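PDB 4Q34: AB hydrolase-1 domain-containing protein from Parabacteroides distasonis, which is a putative esterase of the alpha/beta hydrolase family, probably hydrolysing ester bonds of a substrate that the structure alone does not identify. Local coordinates for the interface of chains A and B. Numbering follows the deposited sequence. Chains: chain A/B, Uncharacterized protein.

Contact 1: the interface of chains A and B. Residues chain A 17-20, 30-33; chain B 142.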
# COMPACT_ATOMS: atom_id res chain seq x y z
N GLY A 17 8.94 -11.87 -5.33
CA GLY A 17 8.50 -12.56 -6.53
C GLY A 17 8.46 -11.65 -7.76
O GLY A 17 9.15 -10.63 -7.84
N GLY A 18 7.62 -12.04 -8.70
CA GLY A 18 7.49 -11.32 -9.95
C GLY A 18 8.28 -11.90 -11.08
O GLY A 18 8.93 -12.92 -10.91
N THR A 19 8.18 -11.25 -12.22
CA THR A 19 8.91 -11.65 -13.42
C THR A 19 9.54 -10.43 -14.03
O THR A 19 9.45 -9.33 -13.48
CB THR A 19 7.98 -12.40 -14.41
OG1 THR A 19 8.78 -13.06 -15.43
CG2 THR A 19 7.01 -11.42 -15.06
N VAL A 20 10.22 -10.64 -15.16
CA VAL A 20 10.92 -9.60 -15.85
C VAL A 20 10.57 -9.76 -17.32
O VAL A 20 10.75 -10.84 -17.88
CB VAL A 20 12.45 -9.69 -15.65
CG1 VAL A 20 13.15 -8.53 -16.34
CG2 VAL A 20 12.82 -9.74 -14.15
N HIS A 30 10.29 -4.96 -14.81
CA HIS A 30 10.04 -5.72 -13.61
C HIS A 30 8.62 -5.50 -13.09
O HIS A 30 8.31 -4.43 -12.57
CB HIS A 30 11.00 -5.30 -12.51
CG HIS A 30 12.43 -5.65 -12.79
ND1 HIS A 30 13.15 -5.04 -13.79
CD2 HIS A 30 13.27 -6.53 -12.19
CE1 HIS A 30 14.38 -5.54 -13.81
NE2 HIS A 30 14.47 -6.46 -12.86
N GLY A 31 7.80 -6.54 -13.17
CA GLY A 31 6.41 -6.49 -12.70
C GLY A 31 5.90 -7.79 -12.11
O GLY A 31 6.60 -8.80 -12.07
N ASP A 32 4.64 -7.78 -11.70
CA ASP A 32 3.97 -8.98 -11.17
C ASP A 32 4.48 -9.52 -9.79
O ASP A 32 4.15 -10.63 -9.40
CB ASP A 32 3.89 -10.10 -12.23
CG ASP A 32 2.81 -9.83 -13.30
OD1 ASP A 32 2.01 -8.85 -13.17
OD2 ASP A 32 2.78 -10.62 -14.28
N HIS A 33 5.25 -8.71 -9.07
CA HIS A 33 5.67 -9.00 -7.69
C HIS A 33 4.49 -8.72 -6.78
O HIS A 33 3.53 -8.02 -7.16
CB HIS A 33 6.83 -8.09 -7.30
CG HIS A 33 6.58 -6.66 -7.65
ND1 HIS A 33 6.82 -6.16 -8.91
CD2 HIS A 33 5.99 -5.65 -6.95
CE1 HIS A 33 6.44 -4.90 -8.96
NE2 HIS A 33 5.93 -4.56 -7.79
N ARG B 142 10.89 -2.31 -8.68
CA ARG B 142 9.61 -2.83 -8.19
C ARG B 142 8.95 -1.93 -7.16
O ARG B 142 7.80 -2.21 -6.80
CB ARG B 142 9.78 -4.23 -7.62
CG ARG B 142 10.22 -5.22 -8.70
CD ARG B 142 10.29 -6.65 -8.17
NE ARG B 142 10.83 -7.61 -9.11
CZ ARG B 142 10.19 -8.10 -10.14
NH1 ARG B 142 8.92 -7.79 -10.38
NH2 ARG B 142 10.80 -8.97 -10.94
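An arginine of one copy reaching into the backbone of the other makes this part of the two-fold interface between chains A and B, a contact that ties the two subunits of the deposited assembly together, although the coordinates alone do not prove a dimer in solution. B:Arg142, the last residue of helix 134-142, runs extended from CG to NE and lays its guanidinium against the end of the paired strands 19-22 and 28-31 of chain A. Its NH2 donates to the carbonyl O of A:Thr19 at 2.9 Å, from above the carbonyl plane. NH1 makes two bonds: to the carbonyl O of A:Gly31 at 3.0 Å, again from above that carbonyl, and to the imidazole ND1 of A:His33 at 3.0 Å, which lies in the guanidinium plane. NE2 of A:His33 stands 3.2 Å from the backbone O of B:Arg142, but its N-H would point well aside, so any hydrogen bond there is weak at best. The A:His33 ring is turned 71° against the guanidinium and presents one face to B:Arg142 CB, 3.7 Å from the ring centroid; CG of A:His33 sits between backbone N and carbonyl carbon (chi1 48°), which brings the ring alongside the arginine chain. The guanidinium itself is sandwiched: the carbonyl O of A:Gly17 lies over one face, A:His30 CB over the other at 3.8 Å from CZ. Bonds at its edge and atoms on both faces together fix its rotation, and the carbonyl oxygens probably favour its positive charge. The site thus docks a helix end of one subunit onto the strands of its partner.

Contact 2: the interface of chains A and B. Residues chain A 21-23, 27-29; chain B 107, 109-110.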
# COMPACT_ATOMS: atom_id res chain seq x y z
N LEU A 21 9.98 -8.74 -17.91
CA LEU A 21 9.81 -8.76 -19.35
C LEU A 21 11.07 -8.18 -19.94
O LEU A 21 11.72 -7.36 -19.31
CB LEU A 21 8.61 -7.94 -19.76
CG LEU A 21 7.28 -8.15 -19.04
CD1 LEU A 21 6.27 -7.18 -19.61
CD2 LEU A 21 6.80 -9.56 -19.23
N VAL A 22 11.42 -8.60 -21.16
CA VAL A 22 12.62 -8.10 -21.82
C VAL A 22 12.25 -7.81 -23.25
O VAL A 22 11.78 -8.70 -23.95
CB VAL A 22 13.80 -9.12 -21.78
CG1 VAL A 22 15.06 -8.52 -22.38
CG2 VAL A 22 14.06 -9.57 -20.36
N ASP A 23 12.45 -6.57 -23.68
CA ASP A 23 12.05 -6.18 -25.04
C ASP A 23 13.15 -6.46 -26.07
O ASP A 23 14.26 -6.90 -25.73
CB ASP A 23 11.56 -4.72 -25.14
CG ASP A 23 12.67 -3.70 -25.06
OD1 ASP A 23 13.89 -4.02 -25.02
OD2 ASP A 23 12.31 -2.52 -25.01
N HIS A 27 15.86 -4.23 -23.00
CA HIS A 27 15.43 -3.38 -21.88
C HIS A 27 14.47 -4.19 -21.01
O HIS A 27 13.74 -5.04 -21.50
CB HIS A 27 14.80 -2.09 -22.40
CG HIS A 27 15.78 -1.16 -23.04
ND1 HIS A 27 15.44 -0.29 -24.05
CD2 HIS A 27 17.11 -0.99 -22.82
CE1 HIS A 27 16.52 0.39 -24.42
NE2 HIS A 27 17.54 -0.01 -23.68
N THR A 28 14.46 -3.90 -19.71
CA THR A 28 13.67 -4.70 -18.76
C THR A 28 12.39 -4.06 -18.29
O THR A 28 12.26 -2.83 -18.23
CB THR A 28 14.52 -5.06 -17.52
OG1 THR A 28 15.01 -3.86 -16.88
CG2 THR A 28 15.67 -5.93 -17.95
N PHE A 29 11.45 -4.91 -17.92
CA PHE A 29 10.32 -4.45 -17.15
C PHE A 29 10.03 -5.41 -16.02
O PHE A 29 9.60 -6.54 -16.24
CB PHE A 29 9.08 -4.26 -18.05
CG PHE A 29 7.93 -3.67 -17.33
CD1 PHE A 29 7.07 -4.50 -16.63
CD2 PHE A 29 7.75 -2.28 -17.28
CE1 PHE A 29 6.00 -3.99 -15.96
CE2 PHE A 29 6.66 -1.76 -16.54
CZ PHE A 29 5.80 -2.63 -15.92
N PHE B 107 8.99 0.26 -21.32
CA PHE B 107 10.36 -0.20 -21.16
C PHE B 107 11.30 1.00 -21.00
O PHE B 107 12.13 1.28 -21.88
CB PHE B 107 10.77 -1.11 -22.32
CG PHE B 107 10.10 -2.44 -22.29
CD1 PHE B 107 8.85 -2.63 -22.88
CD2 PHE B 107 10.69 -3.51 -21.62
CE1 PHE B 107 8.21 -3.86 -22.83
CE2 PHE B 107 10.07 -4.75 -21.58
CZ PHE B 107 8.83 -4.93 -22.17
N GLU B 109 12.93 1.51 -17.77
CA GLU B 109 13.67 1.36 -16.48
C GLU B 109 15.10 1.95 -16.52
O GLU B 109 15.55 2.60 -15.56
CB GLU B 109 13.71 -0.11 -16.08
CG GLU B 109 12.33 -0.57 -15.64
CD GLU B 109 12.26 -1.99 -15.12
OE1 GLU B 109 13.19 -2.81 -15.29
OE2 GLU B 109 11.22 -2.28 -14.51
N GLU B 110 15.79 1.72 -17.63
CA GLU B 110 17.12 2.26 -17.83
C GLU B 110 17.15 3.80 -17.89
O GLU B 110 18.16 4.45 -17.51
CB GLU B 110 17.76 1.63 -19.08
CG GLU B 110 17.88 0.10 -18.99
CD GLU B 110 16.62 -0.68 -19.36
OE1 GLU B 110 15.60 -0.07 -19.80
OE2 GLU B 110 16.67 -1.94 -19.22
O HOH W 1 17.54 -3.01 -16.53
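B:Phe107 lays its ring against A:Asp23, whose CB stands over the centre of one face, 3.7 Å from the centroid, in a CH-pi contact. The two side chains slide past each other in opposite directions, the carboxylate plane 31° from the ring, and A:Asp23 OD2 comes back over B:Phe107 CB. A:Asp23 is held by its other oxygen: OD1 accepts from A:His27 N at 2.8 Å, closing the turn between the two strands. The far end of the ring meets A:Leu21 CB, while A:Phe29 CB touches B:Phe107 CE2 at 3.7 Å. An alanine in place of B:Phe107 would probably open a gap between these groups and strip the A:Asp23 methylene of its aromatic partner. Beside this ring, two glutamates of chain B converge on A:Thr28. The hydroxyl OG1, set between backbone N and carbonyl carbon (chi1 57°), donates to B:Glu109 OE1 at 2.6 Å, meeting it on the anti side. Both glutamates cross A:Thr28 at about a right angle, B:Glu109 with its chain extended beyond CG, B:Glu110 bent at chi2 (82°), which turns its carboxylate toward the backbone, where the syn lone pair of OE2 takes A:Thr28 N at 3.0 Å. Water 1 joins A:Thr28 OG1 at 2.7 Å to the same OE2. Carbon atoms CG and CD2 of the A:His27 imidazole cross the B:Glu110 carboxylate at a slant. In the fold, chain A contributes strands 19-22 and 28-31 with the turn that joins them, and chain B offers the loop residue B:Phe107 and the first turn of helix 109-115.

Contacts 1 and 2 are neighbours on one surface, the centres of their C-alpha atoms about 11 Å apart. Both use strands 19-22 and 28-31 of chain A: contact 1 takes the ends where A:Thr19 and A:Gly31 lie, with the flanking loops, and contact 2 the opposite ends and the turn between them. Chain B answers with the end of helix 134-142 in contact 1, and with loop residue B:Phe107 and the start of helix 109-115 in contact 2. The strand pair is gripped along its length by the partner subunit. Two-fold symmetry repeats both contacts with the chains exchanged, so each subunit gives and receives both.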